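Local coordinates for protein 2-hydroxyisobutanoyl-CoA mutase large subunit (Aquincola tertiaricarbonis, PDB 4R3U) that works with a small cobalamin-binding subunit to catalyse the isomerization of 2-hydroxyisobutyryl-CoA and (S)-3-hydroxybutyryl-CoA, itself binding the acyl-CoA substrate, at residues 98-103 with 398-403; 379-384 with 390-395; 522-527 with 543-548. All coordinates share one frame; numbering follows the deposited sequence.

Contact 1 of 3, residues 98-103 with 398-403. With 5AD (5'-deoxyadenosine), chain G.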
# COMPACT_ATOMS: atom_id res chain seq x y z
N MET A 98 6.09 -8.38 14.17
CA MET A 98 4.87 -8.56 13.41
C MET A 98 4.03 -9.34 14.42
O MET A 98 4.24 -10.54 14.66
CB MET A 98 5.15 -9.32 12.12
CG MET A 98 6.22 -8.64 11.30
SD MET A 98 6.40 -9.29 9.65
CE MET A 98 7.77 -8.29 9.07
N ARG A 99 3.22 -8.56 15.15
CA ARG A 99 2.43 -9.02 16.29
C ARG A 99 0.92 -8.74 16.08
O ARG A 99 0.42 -7.64 16.35
CB ARG A 99 2.97 -8.32 17.54
CG ARG A 99 2.36 -8.82 18.83
CD ARG A 99 2.65 -7.89 19.99
NE ARG A 99 4.08 -7.62 20.16
CZ ARG A 99 4.93 -8.43 20.76
NH1 ARG A 99 4.53 -9.61 21.23
NH2 ARG A 99 6.20 -8.10 20.88
N GLN A 100 0.22 -9.79 15.58
CA GLN A 100 -1.20 -9.80 15.27
C GLN A 100 -2.07 -10.21 16.46
O GLN A 100 -1.79 -11.21 17.12
CB GLN A 100 -1.47 -10.73 14.08
CG GLN A 100 -0.82 -10.30 12.78
CD GLN A 100 -1.26 -8.95 12.29
OE1 GLN A 100 -0.48 -8.00 12.26
NE2 GLN A 100 -2.51 -8.85 11.87
N ILE A 101 -3.17 -9.45 16.68
CA ILE A 101 -4.14 -9.74 17.75
C ILE A 101 -4.85 -11.06 17.44
O ILE A 101 -5.21 -11.33 16.29
CB ILE A 101 -5.20 -8.61 17.92
CG1 ILE A 101 -4.63 -7.25 18.30
CG2 ILE A 101 -6.28 -9.03 18.85
CD1 ILE A 101 -5.42 -6.11 17.61
N ALA A 102 -5.04 -11.87 18.48
CA ALA A 102 -5.76 -13.15 18.45
C ALA A 102 -6.57 -13.22 19.75
O ALA A 102 -6.05 -12.90 20.83
CB ALA A 102 -4.77 -14.32 18.37
N GLY A 103 -7.84 -13.61 19.63
CA GLY A 103 -8.69 -13.74 20.80
C GLY A 103 -10.11 -14.11 20.46
O GLY A 103 -10.79 -13.36 19.76
N ARG A 398 1.32 -10.73 5.30
CA ARG A 398 1.97 -10.61 3.99
C ARG A 398 2.28 -9.15 3.66
O ARG A 398 3.32 -8.85 3.07
CB ARG A 398 1.15 -11.28 2.87
CG ARG A 398 0.99 -12.80 2.98
CD ARG A 398 2.27 -13.60 2.82
NE ARG A 398 2.02 -15.01 3.12
CZ ARG A 398 2.28 -15.60 4.28
NH1 ARG A 398 2.81 -14.91 5.28
NH2 ARG A 398 2.01 -16.89 4.46
N THR A 399 1.37 -8.24 4.10
CA THR A 399 1.49 -6.79 3.95
C THR A 399 2.79 -6.32 4.62
O THR A 399 3.60 -5.64 3.99
CB THR A 399 0.24 -6.09 4.54
OG1 THR A 399 -0.94 -6.61 3.91
CG2 THR A 399 0.28 -4.57 4.38
N GLN A 400 2.99 -6.73 5.88
CA GLN A 400 4.15 -6.38 6.69
C GLN A 400 5.44 -6.93 6.05
O GLN A 400 6.42 -6.21 5.90
CB GLN A 400 3.96 -6.87 8.14
CG GLN A 400 2.96 -6.03 8.94
CD GLN A 400 3.00 -6.31 10.43
OE1 GLN A 400 4.01 -6.07 11.11
NE2 GLN A 400 1.89 -6.78 11.00
N GLN A 401 5.41 -8.22 5.69
CA GLN A 401 6.51 -8.99 5.06
C GLN A 401 6.94 -8.42 3.71
O GLN A 401 8.11 -8.47 3.43
CB GLN A 401 6.13 -10.46 4.95
CG GLN A 401 5.91 -11.10 6.34
CD GLN A 401 5.00 -12.31 6.30
OE1 GLN A 401 4.35 -12.62 5.29
NE2 GLN A 401 4.92 -13.00 7.41
N ILE A 402 6.01 -7.84 2.91
CA ILE A 402 6.31 -7.17 1.65
C ILE A 402 7.06 -5.85 1.91
O ILE A 402 8.04 -5.56 1.22
CB ILE A 402 5.02 -7.02 0.76
CG1 ILE A 402 4.78 -8.34 -0.03
CG2 ILE A 402 5.10 -5.82 -0.22
CD1 ILE A 402 3.44 -8.62 -0.39
N ILE A 403 6.59 -5.06 2.90
CA ILE A 403 7.21 -3.80 3.30
C ILE A 403 8.61 -4.08 3.82
O ILE A 403 9.56 -3.39 3.45
CB ILE A 403 6.31 -3.02 4.30
CG1 ILE A 403 5.03 -2.54 3.64
CG2 ILE A 403 7.05 -1.82 4.94
CD1 ILE A 403 4.00 -2.08 4.59
N1 5AD G . -9.00 -11.01 17.05
C2 5AD G . -8.30 -10.14 16.21
N3 5AD G . -8.55 -8.75 16.31
C4 5AD G . -9.39 -8.29 17.26
N9 5AD G . -9.81 -7.06 17.58
C8 5AD G . -10.58 -7.17 18.67
N7 5AD G . -10.72 -8.45 18.98
C5 5AD G . -9.97 -9.15 18.13
C6 5AD G . -9.76 -10.47 18.02
N6 5AD G . -10.42 -11.23 18.88
C1' 5AD G . -9.33 -5.74 17.15
C2' 5AD G . -9.62 -5.35 15.74
C3' 5AD G . -9.77 -3.85 15.87
C4' 5AD G . -9.59 -3.52 17.35
C5' 5AD G . -10.64 -2.50 17.78
O4' 5AD G . -9.93 -4.73 17.97
O2' 5AD G . -8.46 -5.63 14.94
O3' 5AD G . -8.77 -3.20 15.05
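M98 of the strand at 97-102 lies against Q400 and Q401 of helix 390-405, and its chain can be followed atom by atom. M98 CB is 3.6 Å from Q400 OE1, and M98 CG comes closer to the same oxygen, at 3.4 Å. M98 SD then passes into aliphatic surroundings, 3.8 Å from both Q400 CB and Q401 CG. The methyl M98 CE ends beside the helix backbone, 4.0 Å from Q400 O. With CG anti to the carbonyl carbon (chi1 -55°) and the chain extended beyond it, the thioether runs along Q400, the two side chains lying alongside and pointing opposite ways. An alanine in place of M98 is likely to open a gap along Q400 CB and Q401 CG, where the sulfur and methyl now pack.

Q400 reaches further, to Q100. Q400 NE2 stands 2.9 Å from Q100 OE1, but the angle is too poor for a hydrogen bond, and the amide planes are 61° apart. Each amide is instead held from outside the pair: W96 NE1 bonds to Q400 OE1, Q400 NE2 bonds to T378 OG1, and Q100 NE2 bonds to T378 O. Beyond Q100 the strand reaches the 5'-deoxyadenosine, where I101 CG2 lies 3.4 Å from N3 of the adenine. The neighbouring approach of G103 O to the adenine amine is too short to be trusted in detail.

The chemistry is thus divided. M98 lies along Q400 and touches Q401 CG, while the buried amide nitrogens bond to T378, just past strand 375-377, and Q400 OE1 takes its bond from W96, beside strand 97-102. The strand carrying M98 and R99, both of the experimentally determined acyl-CoA site, is packed against helix 390-405 by buried apolar contact and separately bonded amides.

Contact 2 of 3, residues 379-384 with 390-395. With 5AD (5'-deoxyadenosine), chain G.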
# COMPACT_ATOMS: atom_id res chain seq x y z
N ASN A 379 -4.44 -4.43 10.39
CA ASN A 379 -5.81 -4.91 10.47
C ASN A 379 -6.17 -5.80 9.29
O ASN A 379 -5.46 -5.77 8.28
CB ASN A 379 -6.81 -3.75 10.59
CG ASN A 379 -6.56 -2.87 11.77
OD1 ASN A 379 -6.17 -3.33 12.84
ND2 ASN A 379 -6.75 -1.57 11.57
N GLY A 380 -7.22 -6.62 9.46
CA GLY A 380 -7.76 -7.50 8.44
C GLY A 380 -8.72 -6.70 7.56
O GLY A 380 -9.29 -5.69 8.01
N TYR A 381 -8.91 -7.16 6.28
CA TYR A 381 -9.81 -6.53 5.34
C TYR A 381 -11.27 -6.63 5.80
O TYR A 381 -12.11 -5.84 5.36
CB TYR A 381 -9.62 -7.05 3.90
CG TYR A 381 -9.60 -8.57 3.80
CD1 TYR A 381 -10.75 -9.33 4.04
CD2 TYR A 381 -8.45 -9.24 3.40
CE1 TYR A 381 -10.74 -10.72 3.92
CE2 TYR A 381 -8.42 -10.64 3.28
CZ TYR A 381 -9.57 -11.37 3.54
OH TYR A 381 -9.53 -12.75 3.39
N ASP A 382 -11.54 -7.56 6.74
CA ASP A 382 -12.85 -7.84 7.33
C ASP A 382 -13.13 -7.04 8.64
O ASP A 382 -14.08 -7.36 9.37
CB ASP A 382 -13.05 -9.36 7.52
CG ASP A 382 -12.03 -10.17 8.34
OD1 ASP A 382 -11.05 -9.58 8.86
OD2 ASP A 382 -12.21 -11.41 8.45
N GLU A 383 -12.35 -5.98 8.89
CA GLU A 383 -12.44 -5.14 10.08
C GLU A 383 -13.86 -4.64 10.42
O GLU A 383 -14.26 -4.70 11.58
CB GLU A 383 -11.44 -3.97 9.99
CG GLU A 383 -11.37 -3.07 11.22
CD GLU A 383 -10.85 -3.65 12.52
OE1 GLU A 383 -11.30 -3.15 13.57
OE2 GLU A 383 -9.97 -4.54 12.50
N ALA A 384 -14.61 -4.16 9.42
CA ALA A 384 -15.94 -3.61 9.67
C ALA A 384 -17.07 -4.66 9.85
O ALA A 384 -18.19 -4.30 10.19
CB ALA A 384 -16.29 -2.59 8.61
N GLU A 390 -8.56 -16.40 9.47
CA GLU A 390 -7.18 -16.79 9.24
C GLU A 390 -6.65 -16.10 7.98
O GLU A 390 -5.61 -15.46 8.07
CB GLU A 390 -7.09 -18.30 9.12
CG GLU A 390 -7.27 -18.99 10.45
CD GLU A 390 -7.02 -20.48 10.42
OE1 GLU A 390 -7.22 -21.09 9.34
OE2 GLU A 390 -6.63 -21.05 11.47
N ASP A 391 -7.39 -16.15 6.87
CA ASP A 391 -7.00 -15.52 5.59
C ASP A 391 -6.76 -14.02 5.69
O ASP A 391 -5.82 -13.52 5.10
CB ASP A 391 -8.04 -15.80 4.48
CG ASP A 391 -8.07 -17.21 3.91
OD1 ASP A 391 -7.05 -17.94 4.04
OD2 ASP A 391 -9.10 -17.56 3.27
N ALA A 392 -7.61 -13.31 6.43
CA ALA A 392 -7.54 -11.88 6.67
C ALA A 392 -6.25 -11.55 7.45
O ALA A 392 -5.53 -10.63 7.07
CB ALA A 392 -8.77 -11.42 7.43
N MET A 393 -5.94 -12.34 8.50
CA MET A 393 -4.71 -12.18 9.27
C MET A 393 -3.49 -12.51 8.48
O MET A 393 -2.51 -11.78 8.55
CB MET A 393 -4.77 -12.95 10.61
CG MET A 393 -5.69 -12.29 11.65
SD MET A 393 -5.17 -10.63 12.21
CE MET A 393 -6.04 -9.54 11.05
N LYS A 394 -3.57 -13.56 7.64
CA LYS A 394 -2.49 -13.99 6.73
C LYS A 394 -2.14 -12.83 5.79
O LYS A 394 -0.97 -12.49 5.66
CB LYS A 394 -2.95 -15.21 5.94
CG LYS A 394 -1.83 -16.17 5.57
CD LYS A 394 -2.05 -16.94 4.27
CE LYS A 394 -3.37 -17.62 4.05
NZ LYS A 394 -3.40 -18.34 2.75
N MET A 395 -3.17 -12.15 5.20
CA MET A 395 -3.00 -11.00 4.30
C MET A 395 -2.34 -9.82 5.02
O MET A 395 -1.45 -9.16 4.44
CB MET A 395 -4.32 -10.62 3.65
CG MET A 395 -4.24 -9.38 2.71
SD MET A 395 -3.15 -9.58 1.28
CE MET A 395 -3.96 -10.94 0.40
N1 5AD G . -9.00 -11.01 17.05
C2 5AD G . -8.30 -10.14 16.21
N3 5AD G . -8.55 -8.75 16.31
C4 5AD G . -9.39 -8.29 17.26
N9 5AD G . -9.81 -7.06 17.58
C8 5AD G . -10.58 -7.17 18.67
N7 5AD G . -10.72 -8.45 18.98
C5 5AD G . -9.97 -9.15 18.13
C6 5AD G . -9.76 -10.47 18.02
N6 5AD G . -10.42 -11.23 18.88
C1' 5AD G . -9.33 -5.74 17.15
C2' 5AD G . -9.62 -5.35 15.74
C3' 5AD G . -9.77 -3.85 15.87
C4' 5AD G . -9.59 -3.52 17.35
C5' 5AD G . -10.64 -2.50 17.78
O4' 5AD G . -9.93 -4.73 17.97
O2' 5AD G . -8.46 -5.63 14.94
O3' 5AD G . -8.77 -3.20 15.05
O HOH W 1 -6.33 -8.57 5.55
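A392 O and Y381 N are joined through one water, which donates to A392 O at 2.7 Å and accepts from Y381 N at 3.0 Å. Apart from this bridge the segments meet mainly by van der Waals contact. A392 CA sits over one face of the Y381 ring, 4.1 Å from the centroid and 29° off the normal, a CH-pi contact. A392 CB lies over the same ring toward its rim, and also meets the carboxylate of D382, 3.3 Å from D382 OD1; D382 OD2 accepts from T389 N.

G380 opens a type I turn ending at E383; a side chain here would collide with D382 OD1. The M393 chain folds back at chi2 (-64°), bringing M393 CE to 3.5 Å from G380 N. At the far end of the turn, E383 OE2 accepts from O2' of 5'-deoxyadenosine at 3.1 Å, with a weak bond from O3'. E383 O bonds the cobalamin and N379 joins the nucleoside pocket, and the loop thereby lines the cofactor side of the barrel site.

It follows strand 375-377 and folds back on helix 390-405; M393 also touches helix 107-119, while Y381 and M395 pack on V358 of helix 357-370.

Contact 3 of 3, residues 522-527 with 543-548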
# COMPACT_ATOMS: atom_id res chain seq x y z
N GLN A 522 -9.84 -18.13 50.63
CA GLN A 522 -10.64 -17.11 51.33
C GLN A 522 -9.82 -16.26 52.28
O GLN A 522 -10.01 -15.05 52.32
CB GLN A 522 -11.87 -17.72 52.01
CG GLN A 522 -12.94 -18.21 51.02
CD GLN A 522 -13.36 -17.19 50.01
OE1 GLN A 522 -13.63 -16.02 50.33
NE2 GLN A 522 -13.41 -17.61 48.77
N ALA A 523 -8.88 -16.90 53.01
CA ALA A 523 -7.95 -16.26 53.94
C ALA A 523 -7.00 -15.31 53.19
O ALA A 523 -6.75 -14.19 53.65
CB ALA A 523 -7.15 -17.31 54.68
N MET A 524 -6.50 -15.75 52.01
CA MET A 524 -5.60 -14.98 51.16
C MET A 524 -6.33 -13.76 50.58
O MET A 524 -5.69 -12.73 50.35
CB MET A 524 -5.06 -15.86 50.03
CG MET A 524 -3.85 -16.69 50.40
SD MET A 524 -3.26 -17.63 48.96
CE MET A 524 -1.72 -18.24 49.59
N LEU A 525 -7.66 -13.86 50.34
CA LEU A 525 -8.47 -12.74 49.86
C LEU A 525 -8.59 -11.68 50.97
O LEU A 525 -8.53 -10.49 50.70
CB LEU A 525 -9.87 -13.22 49.39
CG LEU A 525 -9.93 -13.93 48.03
CD1 LEU A 525 -11.29 -14.50 47.79
CD2 LEU A 525 -9.50 -13.01 46.87
N ASP A 526 -8.73 -12.14 52.23
CA ASP A 526 -8.80 -11.26 53.40
C ASP A 526 -7.44 -10.57 53.59
O ASP A 526 -7.40 -9.43 54.06
CB ASP A 526 -9.18 -12.04 54.66
CG ASP A 526 -10.59 -12.58 54.75
OD1 ASP A 526 -11.45 -12.16 53.94
OD2 ASP A 526 -10.86 -13.39 55.68
N GLN A 527 -6.34 -11.26 53.24
CA GLN A 527 -5.00 -10.69 53.32
C GLN A 527 -4.87 -9.62 52.22
O GLN A 527 -4.28 -8.58 52.45
CB GLN A 527 -3.91 -11.75 53.12
CG GLN A 527 -3.67 -12.69 54.29
CD GLN A 527 -2.94 -13.92 53.82
OE1 GLN A 527 -3.44 -15.04 53.93
NE2 GLN A 527 -1.76 -13.75 53.24
N THR A 543 -1.42 -11.51 44.82
CA THR A 543 -2.26 -11.86 43.67
C THR A 543 -1.62 -13.08 42.95
O THR A 543 -2.36 -13.96 42.48
CB THR A 543 -2.48 -10.67 42.72
OG1 THR A 543 -2.83 -9.50 43.46
CG2 THR A 543 -3.58 -10.93 41.69
N ILE A 544 -0.26 -13.16 42.91
CA ILE A 544 0.48 -14.31 42.36
C ILE A 544 0.13 -15.57 43.19
O ILE A 544 -0.20 -16.61 42.60
CB ILE A 544 2.03 -14.08 42.18
CG1 ILE A 544 2.32 -12.88 41.24
CG2 ILE A 544 2.73 -15.33 41.62
CD1 ILE A 544 3.71 -12.25 41.43
N GLU A 545 0.13 -15.47 44.53
CA GLU A 545 -0.23 -16.60 45.40
C GLU A 545 -1.69 -17.03 45.26
O GLU A 545 -1.99 -18.23 45.20
CB GLU A 545 0.13 -16.31 46.86
CG GLU A 545 1.63 -16.44 47.15
CD GLU A 545 2.27 -17.73 46.65
OE1 GLU A 545 1.82 -18.82 47.08
OE2 GLU A 545 3.18 -17.65 45.79
N LEU A 546 -2.57 -16.04 45.09
CA LEU A 546 -4.00 -16.25 44.90
C LEU A 546 -4.33 -17.06 43.64
O LEU A 546 -4.96 -18.11 43.75
CB LEU A 546 -4.74 -14.91 44.90
CG LEU A 546 -5.15 -14.36 46.27
CD1 LEU A 546 -5.44 -12.87 46.17
CD2 LEU A 546 -6.34 -15.12 46.85
N VAL A 547 -3.91 -16.57 42.46
CA VAL A 547 -4.10 -17.25 41.16
C VAL A 547 -3.55 -18.71 41.18
O VAL A 547 -4.24 -19.63 40.71
CB VAL A 547 -3.62 -16.42 39.93
CG1 VAL A 547 -4.31 -15.06 39.89
CG2 VAL A 547 -2.10 -16.26 39.88
N LYS A 548 -2.36 -18.91 41.82
CA LYS A 548 -1.71 -20.20 42.03
C LYS A 548 -2.62 -21.11 42.83
O LYS A 548 -2.79 -22.29 42.48
CB LYS A 548 -0.37 -20.04 42.78
CG LYS A 548 0.81 -19.79 41.87
CD LYS A 548 2.02 -19.32 42.64
CE LYS A 548 3.30 -19.52 41.85
NZ LYS A 548 4.50 -19.14 42.66
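M524 and E545 touch through aliphatic atoms alone: the carboxylate of E545, the one flat group among the side chains that meet here, has no atom of 522-527 within 4.2 Å of either face or its edges. It turns instead toward its own helix, where E545 OE2 lies 3.7 Å from K548 NZ, a long salt bridge; K548 is also paired with E195 of helix 183-196. What M524 uses is the root of that side chain: E545 CB lies 3.8 Å from M524 CE.

M524 arrives there because its chain is extended beyond CG (chi2 -178°), carrying M524 SD along the helix surface to 4.0 Å from E545 O. At the start of the same side chain, M524 CB packs 3.5 Å from L546 CD2. That methyl is shared: L525 CD2 approaches it at 3.8 Å from the next position of helix 518-532, and the two leucine side chains lie roughly perpendicular. L546 thus enters between M524 and L525, and van der Waals contact supplies the cohesion across the seam.

The segment axes are 10.0 Å apart and run at 161°, nearly antiparallel, with M524 and L546 nearest in CA position. L525, T543 and V547 also touch helix 553-564. Two consecutive helices joined by a short connection and packed side by side in this way form an antiparallel helical hairpin, here in the helical C-terminal part of the chain, away from the annotated sites.

From the N terminus, contact 1 opens first, on strand 97-102, and its loop of 294 residues closes only on helix 390-405, joining an early strand of the barrel to a helix that follows its last strand, 375-377. Contact 2 begins and ends within that span, folding 379-384 back on the start of the same helix across a five-residue connection. The two are neighbours, with centres 10 Å apart, and touch where Q100 NE2 lies 3.2 Å from M393 SD; both also meet the 5'-deoxyadenosine and the second subunit. Contact 3 comes later in series, joining helices 518-532 and 540-549 about 38 Å from contact 1, centre to centre.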